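PDB 4CZW: Pab-dependent poly(a)-specific ribonuclease subunit PAN2 from Neurospora crassa, which serves as the catalytic subunit of the PAN2-PAN3 deadenylase, which probably shortens mRNA poly(A) tails, here as its pseudo-ubiquitin-hydrolase and exonuclease domains. Local coordinates for residues A[179-184]-A[202-207]; A[186-191]-A[252-257]; A[193-198]-A[244-249]; A[234-239]-A[298-303]. One frame throughout, in Å; residues are numbered along the deposited sequence.

Contact 1: A[179-184]-A[202-207]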
# COMPACT_ATOMS: atom_id res chain seq x y z
N LEU A 179 -8.87 -17.43 -0.71
CA LEU A 179 -8.66 -16.20 0.05
C LEU A 179 -9.54 -15.04 -0.43
O LEU A 179 -10.03 -14.26 0.39
CB LEU A 179 -7.19 -15.79 -0.03
CG LEU A 179 -6.20 -16.63 0.78
CD1 LEU A 179 -4.77 -16.37 0.32
CD2 LEU A 179 -6.34 -16.34 2.26
N LEU A 180 -9.74 -14.94 -1.74
CA LEU A 180 -10.40 -13.77 -2.30
C LEU A 180 -11.70 -14.08 -3.06
O LEU A 180 -12.57 -13.22 -3.16
CB LEU A 180 -9.44 -13.02 -3.23
CG LEU A 180 -8.09 -12.60 -2.65
CD1 LEU A 180 -7.28 -11.83 -3.68
CD2 LEU A 180 -8.28 -11.79 -1.38
N GLU A 181 -11.82 -15.29 -3.58
CA GLU A 181 -12.95 -15.63 -4.44
C GLU A 181 -14.12 -16.27 -3.70
O GLU A 181 -13.95 -16.99 -2.72
CB GLU A 181 -12.51 -16.57 -5.56
CG GLU A 181 -11.62 -15.92 -6.60
CD GLU A 181 -11.50 -16.77 -7.86
OE1 GLU A 181 -12.35 -17.66 -8.05
OE2 GLU A 181 -10.56 -16.54 -8.65
N THR A 182 -15.33 -15.99 -4.20
CA THR A 182 -16.52 -16.71 -3.79
C THR A 182 -16.76 -17.85 -4.76
O THR A 182 -17.28 -17.65 -5.86
CB THR A 182 -17.76 -15.80 -3.74
OG1 THR A 182 -17.54 -14.73 -2.81
CG2 THR A 182 -18.99 -16.59 -3.32
N ASP A 183 -16.35 -19.06 -4.37
CA ASP A 183 -16.48 -20.23 -5.23
C ASP A 183 -17.94 -20.55 -5.51
O ASP A 183 -18.67 -21.00 -4.62
CB ASP A 183 -15.78 -21.43 -4.60
CG ASP A 183 -15.80 -22.66 -5.49
OD1 ASP A 183 -15.83 -22.49 -6.73
OD2 ASP A 183 -15.78 -23.79 -4.96
N ALA A 184 -18.37 -20.30 -6.74
CA ALA A 184 -19.77 -20.50 -7.11
C ALA A 184 -19.96 -20.72 -8.61
O ALA A 184 -19.03 -20.55 -9.39
CB ALA A 184 -20.60 -19.31 -6.65
N THR A 202 -17.37 -15.97 -11.61
CA THR A 202 -16.18 -15.48 -10.92
C THR A 202 -16.51 -14.25 -10.09
O THR A 202 -17.05 -13.27 -10.60
CB THR A 202 -15.04 -15.14 -11.90
OG1 THR A 202 -14.72 -16.30 -12.68
CG2 THR A 202 -13.81 -14.68 -11.15
N THR A 203 -16.19 -14.30 -8.80
CA THR A 203 -16.51 -13.20 -7.90
C THR A 203 -15.37 -12.91 -6.92
O THR A 203 -15.05 -13.75 -6.07
CB THR A 203 -17.79 -13.48 -7.09
OG1 THR A 203 -18.89 -13.68 -8.00
CG2 THR A 203 -18.11 -12.32 -6.17
N PHE A 204 -14.78 -11.73 -7.04
CA PHE A 204 -13.75 -11.29 -6.09
C PHE A 204 -14.37 -10.41 -5.01
O PHE A 204 -14.07 -10.55 -3.83
CB PHE A 204 -12.64 -10.53 -6.81
CG PHE A 204 -11.80 -11.39 -7.72
CD1 PHE A 204 -10.89 -12.30 -7.19
CD2 PHE A 204 -11.91 -11.29 -9.09
CE1 PHE A 204 -10.12 -13.09 -8.01
CE2 PHE A 204 -11.13 -12.08 -9.93
CZ PHE A 204 -10.24 -12.98 -9.38
N VAL A 205 -15.23 -9.49 -5.44
CA VAL A 205 -15.90 -8.57 -4.52
C VAL A 205 -17.41 -8.65 -4.68
O VAL A 205 -17.93 -8.55 -5.79
CB VAL A 205 -15.44 -7.11 -4.75
CG1 VAL A 205 -16.15 -6.17 -3.79
CG2 VAL A 205 -13.93 -7.00 -4.59
N ASN A 206 -18.11 -8.84 -3.56
CA ASN A 206 -19.57 -8.94 -3.59
C ASN A 206 -20.26 -7.61 -3.37
O ASN A 206 -19.68 -6.67 -2.82
CB ASN A 206 -20.04 -9.95 -2.54
CG ASN A 206 -19.71 -11.38 -2.92
OD1 ASN A 206 -18.70 -11.93 -2.50
ND2 ASN A 206 -20.57 -11.99 -3.73
N LYS A 207 -21.52 -7.52 -3.80
CA LYS A 207 -22.31 -6.31 -3.66
C LYS A 207 -23.54 -6.56 -2.80
O LYS A 207 -24.22 -7.57 -2.96
CB LYS A 207 -22.73 -5.78 -5.03
CG LYS A 207 -21.58 -5.51 -5.99
CD LYS A 207 -22.10 -5.02 -7.33
CE LYS A 207 -20.96 -4.78 -8.31
NZ LYS A 207 -21.46 -4.30 -9.63

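Contact 2: A[186-191]-A[252-257]. With ZN (zinc ion), chain C.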
# COMPACT_ATOMS: atom_id res chain seq x y z
N TYR A 186 -23.51 -20.85 -11.74
CA TYR A 186 -24.93 -20.69 -11.99
C TYR A 186 -25.57 -21.97 -12.51
O TYR A 186 -25.09 -22.57 -13.48
CB TYR A 186 -25.18 -19.55 -12.98
CG TYR A 186 -25.00 -18.17 -12.39
CD1 TYR A 186 -26.01 -17.57 -11.65
CD2 TYR A 186 -23.82 -17.47 -12.58
CE1 TYR A 186 -25.84 -16.31 -11.11
CE2 TYR A 186 -23.64 -16.21 -12.04
CZ TYR A 186 -24.66 -15.63 -11.31
OH TYR A 186 -24.49 -14.38 -10.77
N GLN A 187 -26.66 -22.39 -11.87
CA GLN A 187 -27.45 -23.51 -12.36
C GLN A 187 -28.64 -23.01 -13.16
O GLN A 187 -29.59 -22.45 -12.60
CB GLN A 187 -27.93 -24.39 -11.19
CG GLN A 187 -28.91 -25.47 -11.61
CD GLN A 187 -29.51 -26.20 -10.42
OE1 GLN A 187 -28.79 -26.70 -9.56
NE2 GLN A 187 -30.83 -26.27 -10.37
N ILE A 188 -28.58 -23.19 -14.47
CA ILE A 188 -29.64 -22.75 -15.36
C ILE A 188 -30.57 -23.91 -15.71
O ILE A 188 -30.21 -24.81 -16.47
CB ILE A 188 -29.08 -22.14 -16.65
CG1 ILE A 188 -28.09 -21.02 -16.32
CG2 ILE A 188 -30.20 -21.63 -17.54
CD1 ILE A 188 -27.47 -20.37 -17.54
N LYS A 189 -31.78 -23.88 -15.15
CA LYS A 189 -32.74 -24.96 -15.35
C LYS A 189 -33.91 -24.52 -16.22
O LYS A 189 -34.56 -23.51 -15.94
CB LYS A 189 -33.26 -25.47 -14.01
CG LYS A 189 -34.38 -26.50 -14.13
CD LYS A 189 -34.94 -26.87 -12.77
CE LYS A 189 -33.90 -27.55 -11.90
NZ LYS A 189 -34.47 -27.98 -10.59
N CYS A 190 -34.18 -25.27 -17.28
CA CYS A 190 -35.36 -25.06 -18.10
C CYS A 190 -36.60 -25.40 -17.28
O CYS A 190 -36.68 -26.48 -16.70
CB CYS A 190 -35.31 -25.90 -19.38
SG CYS A 190 -36.81 -25.84 -20.40
N MSE A 191 -37.56 -24.49 -17.24
CA MSE A 191 -38.75 -24.70 -16.41
C MSE A 191 -39.80 -25.56 -17.11
O MSE A 191 -40.91 -25.72 -16.61
CB MSE A 191 -39.36 -23.35 -16.02
CG MSE A 191 -38.45 -22.49 -15.15
SE MSE A 191 -39.32 -20.87 -14.52
CE MSE A 191 -40.75 -21.69 -13.48
N GLN A 252 -37.56 -21.06 -23.64
CA GLN A 252 -38.39 -21.27 -22.46
C GLN A 252 -38.00 -20.32 -21.34
O GLN A 252 -36.99 -19.62 -21.44
CB GLN A 252 -38.27 -22.72 -21.97
CG GLN A 252 -38.48 -23.78 -23.04
CD GLN A 252 -39.94 -24.07 -23.32
OE1 GLN A 252 -40.80 -23.21 -23.16
NE2 GLN A 252 -40.22 -25.30 -23.74
N ASN A 253 -38.80 -20.30 -20.28
CA ASN A 253 -38.42 -19.61 -19.06
C ASN A 253 -37.33 -20.40 -18.35
O ASN A 253 -37.48 -21.59 -18.10
CB ASN A 253 -39.62 -19.41 -18.14
CG ASN A 253 -40.58 -18.35 -18.64
OD1 ASN A 253 -40.17 -17.37 -19.25
ND2 ASN A 253 -41.87 -18.55 -18.38
N LEU A 254 -36.22 -19.74 -18.04
CA LEU A 254 -35.08 -20.42 -17.43
C LEU A 254 -34.88 -20.00 -15.98
O LEU A 254 -34.74 -18.81 -15.68
CB LEU A 254 -33.81 -20.16 -18.24
CG LEU A 254 -33.85 -20.54 -19.73
CD1 LEU A 254 -32.48 -20.36 -20.36
CD2 LEU A 254 -34.36 -21.96 -19.92
N ASP A 255 -34.85 -20.98 -15.09
CA ASP A 255 -34.62 -20.73 -13.67
C ASP A 255 -33.13 -20.78 -13.36
O ASP A 255 -32.52 -21.85 -13.33
CB ASP A 255 -35.38 -21.75 -12.82
CG ASP A 255 -35.09 -21.60 -11.34
OD1 ASP A 255 -34.90 -20.45 -10.88
OD2 ASP A 255 -35.06 -22.63 -10.63
N GLN A 256 -32.56 -19.60 -13.13
CA GLN A 256 -31.12 -19.47 -12.92
C GLN A 256 -30.81 -19.09 -11.47
O GLN A 256 -31.19 -18.02 -11.00
CB GLN A 256 -30.55 -18.42 -13.87
CG GLN A 256 -30.86 -18.69 -15.33
CD GLN A 256 -31.03 -17.42 -16.14
OE1 GLN A 256 -30.85 -16.31 -15.63
NE2 GLN A 256 -31.39 -17.56 -17.41
N ARG A 257 -30.10 -19.97 -10.77
CA ARG A 257 -29.74 -19.73 -9.38
C ARG A 257 -28.24 -19.86 -9.18
O ARG A 257 -27.61 -20.79 -9.68
CB ARG A 257 -30.49 -20.69 -8.46
CG ARG A 257 -31.97 -20.82 -8.78
CD ARG A 257 -32.73 -21.50 -7.65
NE ARG A 257 -34.12 -21.77 -8.02
CZ ARG A 257 -35.07 -22.07 -7.15
NH1 ARG A 257 -34.80 -22.14 -5.86
NH2 ARG A 257 -36.31 -22.30 -7.58
ZN ZN C . -36.11 -27.39 -21.99

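Contact 3: A[193-198]-A[244-249]. With ZN (zinc ion), chain C.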
# COMPACT_ATOMS: atom_id res chain seq x y z
N CYS A 193 -38.73 -28.75 -19.41
CA CYS A 193 -38.23 -30.12 -19.42
C CYS A 193 -37.27 -30.39 -18.27
O CYS A 193 -36.65 -31.45 -18.20
CB CYS A 193 -37.54 -30.43 -20.75
SG CYS A 193 -36.07 -29.45 -21.07
N GLN A 194 -37.14 -29.41 -17.37
CA GLN A 194 -36.33 -29.53 -16.16
C GLN A 194 -34.86 -29.86 -16.44
O GLN A 194 -34.18 -30.43 -15.59
CB GLN A 194 -36.93 -30.59 -15.23
CG GLN A 194 -38.43 -30.43 -15.00
CD GLN A 194 -38.80 -29.03 -14.55
OE1 GLN A 194 -38.16 -28.45 -13.68
NE2 GLN A 194 -39.85 -28.48 -15.15
N HIS A 195 -34.38 -29.50 -17.62
CA HIS A 195 -32.99 -29.73 -17.98
C HIS A 195 -32.09 -28.66 -17.37
O HIS A 195 -32.41 -27.48 -17.38
CB HIS A 195 -32.82 -29.74 -19.50
CG HIS A 195 -31.41 -29.94 -19.95
ND1 HIS A 195 -30.70 -31.09 -19.69
CD2 HIS A 195 -30.57 -29.13 -20.65
CE1 HIS A 195 -29.48 -30.98 -20.20
NE2 HIS A 195 -29.38 -29.81 -20.79
N VAL A 196 -30.95 -29.09 -16.83
CA VAL A 196 -30.02 -28.17 -16.18
C VAL A 196 -28.71 -28.04 -16.94
O VAL A 196 -28.18 -29.01 -17.48
CB VAL A 196 -29.72 -28.61 -14.73
CG1 VAL A 196 -30.93 -28.39 -13.84
CG2 VAL A 196 -29.28 -30.07 -14.69
N SER A 197 -28.20 -26.81 -17.00
CA SER A 197 -26.92 -26.53 -17.64
C SER A 197 -26.17 -25.45 -16.86
O SER A 197 -26.74 -24.42 -16.51
CB SER A 197 -27.13 -26.10 -19.09
OG SER A 197 -27.99 -24.98 -19.17
N PRO A 198 -24.88 -25.70 -16.57
CA PRO A 198 -24.09 -24.81 -15.71
C PRO A 198 -23.47 -23.62 -16.44
O PRO A 198 -23.15 -23.70 -17.63
CB PRO A 198 -22.99 -25.74 -15.20
CG PRO A 198 -22.78 -26.70 -16.32
CD PRO A 198 -24.13 -26.90 -16.97
N TYR A 244 -33.10 -19.93 -24.77
CA TYR A 244 -33.23 -21.15 -25.56
C TYR A 244 -32.84 -22.38 -24.76
O TYR A 244 -31.91 -22.34 -23.95
CB TYR A 244 -32.38 -21.06 -26.83
CG TYR A 244 -32.68 -22.15 -27.84
CD1 TYR A 244 -33.72 -22.00 -28.75
CD2 TYR A 244 -31.91 -23.31 -27.90
CE1 TYR A 244 -34.00 -22.99 -29.68
CE2 TYR A 244 -32.18 -24.29 -28.82
CZ TYR A 244 -33.23 -24.13 -29.71
OH TYR A 244 -33.50 -25.11 -30.64
N CYS A 245 -33.56 -23.48 -24.97
CA CYS A 245 -33.22 -24.75 -24.35
C CYS A 245 -32.88 -25.79 -25.42
O CYS A 245 -33.69 -26.06 -26.30
CB CYS A 245 -34.36 -25.26 -23.47
SG CYS A 245 -34.00 -26.83 -22.66
N THR A 246 -31.69 -26.36 -25.32
CA THR A 246 -31.20 -27.29 -26.33
C THR A 246 -31.98 -28.61 -26.33
O THR A 246 -32.06 -29.29 -27.35
CB THR A 246 -29.71 -27.60 -26.12
OG1 THR A 246 -29.50 -28.12 -24.80
CG2 THR A 246 -28.88 -26.35 -26.31
N LYS A 247 -32.57 -28.96 -25.19
CA LYS A 247 -33.28 -30.23 -25.07
C LYS A 247 -34.63 -30.19 -25.78
O LYS A 247 -34.87 -30.96 -26.71
CB LYS A 247 -33.47 -30.61 -23.60
CG LYS A 247 -33.97 -32.03 -23.41
CD LYS A 247 -34.11 -32.39 -21.94
CE LYS A 247 -34.60 -33.82 -21.77
NZ LYS A 247 -34.82 -34.18 -20.34
N CYS A 248 -35.51 -29.29 -25.35
CA CYS A 248 -36.84 -29.18 -25.96
C CYS A 248 -36.84 -28.24 -27.16
O CYS A 248 -37.90 -27.87 -27.67
CB CYS A 248 -37.88 -28.74 -24.93
SG CYS A 248 -37.41 -27.32 -23.91
N GLN A 249 -35.64 -27.86 -27.61
CA GLN A 249 -35.45 -27.18 -28.89
C GLN A 249 -36.24 -25.88 -29.07
O GLN A 249 -36.65 -25.56 -30.19
CB GLN A 249 -35.79 -28.13 -30.04
CG GLN A 249 -34.78 -29.26 -30.23
CD GLN A 249 -33.55 -28.81 -30.99
OE1 GLN A 249 -32.47 -28.67 -30.41
NE2 GLN A 249 -33.70 -28.58 -32.29
ZN ZN C . -36.11 -27.39 -21.99

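Contact 4: A[234-239]-A[298-303]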
# COMPACT_ATOMS: atom_id res chain seq x y z
N GLY A 234 -27.18 -10.38 -1.18
CA GLY A 234 -26.14 -9.96 -2.10
C GLY A 234 -25.37 -11.12 -2.68
O GLY A 234 -25.11 -11.17 -3.88
N LEU A 235 -24.99 -12.07 -1.83
CA LEU A 235 -24.22 -13.24 -2.24
C LEU A 235 -25.01 -14.12 -3.20
O LEU A 235 -24.49 -14.57 -4.23
CB LEU A 235 -23.78 -14.05 -1.02
CG LEU A 235 -22.70 -13.42 -0.14
CD1 LEU A 235 -22.65 -14.10 1.21
CD2 LEU A 235 -21.35 -13.50 -0.82
N GLU A 236 -26.27 -14.38 -2.86
CA GLU A 236 -27.13 -15.24 -3.68
C GLU A 236 -27.73 -14.48 -4.86
O GLU A 236 -27.71 -13.25 -4.89
CB GLU A 236 -28.24 -15.84 -2.82
CG GLU A 236 -27.74 -16.74 -1.70
CD GLU A 236 -28.87 -17.26 -0.83
OE1 GLU A 236 -29.97 -16.67 -0.86
OE2 GLU A 236 -28.65 -18.27 -0.12
N ASN A 237 -28.25 -15.22 -5.83
CA ASN A 237 -28.85 -14.63 -7.01
C ASN A 237 -29.83 -15.58 -7.70
O ASN A 237 -29.41 -16.48 -8.43
CB ASN A 237 -27.77 -14.18 -8.00
CG ASN A 237 -28.31 -13.26 -9.09
OD1 ASN A 237 -29.52 -13.15 -9.29
ND2 ASN A 237 -27.40 -12.59 -9.79
N GLU A 238 -31.12 -15.38 -7.46
CA GLU A 238 -32.16 -16.13 -8.15
C GLU A 238 -32.85 -15.24 -9.17
O GLU A 238 -33.18 -14.09 -8.87
CB GLU A 238 -33.17 -16.70 -7.16
CG GLU A 238 -32.61 -17.74 -6.21
CD GLU A 238 -33.66 -18.30 -5.27
OE1 GLU A 238 -34.79 -17.77 -5.26
OE2 GLU A 238 -33.36 -19.28 -4.55
N ALA A 239 -33.08 -15.76 -10.37
CA ALA A 239 -33.70 -14.98 -11.43
C ALA A 239 -34.39 -15.87 -12.46
O ALA A 239 -34.08 -17.06 -12.58
CB ALA A 239 -32.65 -14.10 -12.11
N GLN A 298 -25.75 -26.50 0.87
CA GLN A 298 -26.47 -26.89 -0.35
C GLN A 298 -26.70 -25.71 -1.29
O GLN A 298 -27.82 -25.48 -1.75
CB GLN A 298 -27.80 -27.54 0.01
CG GLN A 298 -27.66 -28.85 0.78
CD GLN A 298 -29.00 -29.49 1.10
OE1 GLN A 298 -30.05 -28.89 0.91
NE2 GLN A 298 -28.96 -30.72 1.59
N GLY A 299 -25.64 -24.96 -1.57
CA GLY A 299 -25.70 -23.86 -2.51
C GLY A 299 -26.29 -22.58 -1.95
O GLY A 299 -26.37 -21.57 -2.64
N HIS A 300 -26.71 -22.63 -0.68
CA HIS A 300 -27.30 -21.46 -0.04
C HIS A 300 -26.37 -20.88 1.02
O HIS A 300 -25.49 -21.56 1.54
CB HIS A 300 -28.65 -21.82 0.58
CG HIS A 300 -29.70 -22.19 -0.42
ND1 HIS A 300 -30.34 -21.26 -1.20
CD2 HIS A 300 -30.21 -23.39 -0.78
CE1 HIS A 300 -31.21 -21.87 -1.99
NE2 HIS A 300 -31.15 -23.16 -1.75
N VAL A 301 -26.59 -19.61 1.35
CA VAL A 301 -25.78 -18.92 2.34
C VAL A 301 -26.66 -18.35 3.46
O VAL A 301 -27.67 -17.70 3.20
CB VAL A 301 -24.96 -17.77 1.71
CG1 VAL A 301 -24.50 -16.79 2.76
CG2 VAL A 301 -23.78 -18.34 0.94
N TYR A 302 -26.26 -18.62 4.70
CA TYR A 302 -27.00 -18.13 5.86
C TYR A 302 -26.10 -17.33 6.78
O TYR A 302 -25.08 -17.83 7.26
CB TYR A 302 -27.63 -19.30 6.62
CG TYR A 302 -28.44 -20.23 5.74
CD1 TYR A 302 -29.78 -19.96 5.46
CD2 TYR A 302 -27.87 -21.37 5.18
CE1 TYR A 302 -30.52 -20.80 4.66
CE2 TYR A 302 -28.61 -22.21 4.38
CZ TYR A 302 -29.93 -21.92 4.12
OH TYR A 302 -30.67 -22.77 3.31
N CYS A 303 -26.47 -16.07 7.03
CA CYS A 303 -25.65 -15.18 7.85
C CYS A 303 -26.35 -14.83 9.16
O CYS A 303 -27.56 -14.62 9.20
CB CYS A 303 -25.32 -13.91 7.07
SG CYS A 303 -24.19 -12.79 7.93

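Contact 1: A[179-184]-A[202-207]
Two hydrogen bonds, one from the backbone and one from the side chain of Thr182, hold residues 179-184 against 202-207. Thr182 N donates to Thr203 O at 2.9 Å, nearly straight at 164° and in the plane of the carbonyl. The hydroxyl OG1, set beside the backbone N and anti to the carbonyl carbon (chi1 -60°), gives its proton to Asn206 OD1 at 3.0 Å along a lone pair of that oxygen. Thr203 O also receives a CA-H...O contact from Glu181 CA at 3.3 Å, so two neighbouring donors share one carbonyl. Thr203 OG1 accepts its own bond from Lys258. In the pseudo-UCH domain this is where helix 172-180 passes into strand 183-190, and where the chain returning along strand 196-201 leaves the four-stranded sheet of both strands to join the larger mixed sheet through strand 206-207. An alanine in place of Asn206 would remove the acceptor of the Thr182 hydroxyl and would probably loosen the hold of Thr182 on strand 206-207. The remaining contacts are apolar or nearly so. Glu181 runs extended alongside Phe204, its CG 3.5 Å from Phe204 CE1, with the carboxylate turned 87° to the ring plane. Leu180 CB meets the edge of the same ring, 4.3 Å from Phe204 CD1, while Phe142 of helix 130-149 and Met66 of helix 61-71 also touch Leu180. Thr182 CB and Thr203 CB lie 4.1 Å apart.

Contact 2: A[186-191]-A[252-257]
The four-stranded antiparallel sheet that ends in the second zinc site of the pseudo-UCH domain, consistent with the fingers of ubiquitin-specific proteases, has these two strands at its centre. They run antiparallel at 154°. Gln187 pairs with Arg257 and Lys189 with Asp255 as hydrogen-bonded pairs, each through two backbone bonds; the shortest is Asp255 N to Lys189 O at 2.7 Å. Beyond the last full pair, the N-H of selenomethionine Met191 reaches Asn253 O, arriving almost along the carbonyl axis at 3.0 Å. On the sheet face bearing Ile188, Cys190, Leu254 and Gln256, the apolar parts pack together. The Ile188 and Leu254 side chains cross obliquely, CG2 of the first 3.8 Å from CD1 of the second and 3.7 Å from Gln256 CG. Leu254 CD2 packs against Cys190 CA at 3.7 Å. With SG anti to the backbone N (chi1 174°), Cys190 binds the zinc at 2.3 Å, the other three ligands being Cys193, Cys245 and Cys248. On the other face, Asp255 and Arg257 form a salt bridge along a single strand: OD2 of Asp255 offers its syn lone pair to Arg257 NE at 2.9 Å, keeping the guanidinium edge-on to the carboxylate. Outward from this central pair, strand 196-201 hydrogen-bonds to 183-190 through Ile188 and Ser197, while strand 238-245 joins 250-262 through Leu254 with Asn241 and Gln256 with Ala239.

Contact 3: A[193-198]-A[244-249]
A Cys4 zinc site joins two segments: residues 193-198 start at the last cysteine of one CxxC turn and 244-249 hold the other, and the two turns face each other across the metal, as in a zinc ribbon. Cys193, Cys245 and Cys248 all bind the metal through SG, at 2.3 Å for Cys245 and Cys248, and Cys190 from the preceding strand completes the set. The two halves resemble one another: Cys190 and Cys245 hold SG anti to the backbone N, whereas Cys193 and Cys248 place it in the crowded position between N and the carbonyl carbon, and each is followed by a glutamine of left-handed backbone. With no hydrogen bond between the segments, the metal supplies the strong link. Lys247 adds packing along one of the ligands. Its CB lies 3.8 Å from Cys193 SG; CG keeps alongside the same sulfur. From there the fully extended chain carries CD to 3.6 Å from Cys193 SG and 3.8 Å from His195 CB, two neighbouring atoms that it meets from one side; the Lys247 and His195 side chains cross obliquely. The tip NZ comes to 3.9 Å from Cys193 O, and its positive charge is likely to offset part of the negative charge of the thiolates nearby. At the root of the same residue, Lys247 N makes a weak hydrogen bond to Cys245 SG, 3.6 Å long and bent to 144°.

Contact 4: A[234-239]-A[298-303]
OE2 of Glu236 is gripped twice, by the backbone N-H of Val301 at 2.9 Å and by a salt bridge from Lys232, one helical turn back. The first bond is nearly straight (174°) and uses the anti lone pair, the one turned away from the other carboxylate oxygen. Glu236, the first residue past helix 227-235, reaches the Val301 N-H with CG beside the backbone N (chi1 -63°) and the chain extended beyond. The same oxygen sits in plane at the edge of the His300 ring, 3.6 Å from ND1. Lys232 also donates to Val301 O, so the helix end addresses both polar groups of one strand residue. That strand, 300-305, is the second arm of a hairpin with 291-297 in the pseudo-UCH domain, and its two-residue turn, Gln298 and Gly299, has positive phi at both positions, as a type I' turn does. An alanine at Glu236 would remove both OE2 bonds and would probably leave the Val301 N-H and Lys232 less well satisfied. Beside this polar link, Leu235 CD1 meets Val301 CG1 at 3.6 Å, the two side chains crossing at about a right angle, and Ile260 of strand 250-262 touches both.

From the N terminus, residues 179-184 open contact 1, and 186-191 and 193-198 open contacts 2 and 3 before 202-207 closes the first; contact 1 therefore crosses both. Contact 4 opens later, at 234-239, in series with contact 1. Residues 244-249 then close contact 3, which falls wholly within the longer loop that 252-257 completes as contact 2. Last comes 298-303, so contact 4 crosses contacts 2 and 3. Contacts 2 and 3 share the zinc at the far end of the four-stranded sheet. Contacts 1 and 4 tie its base to the helices and larger mixed sheet, meeting where Asn206 packs on Leu235.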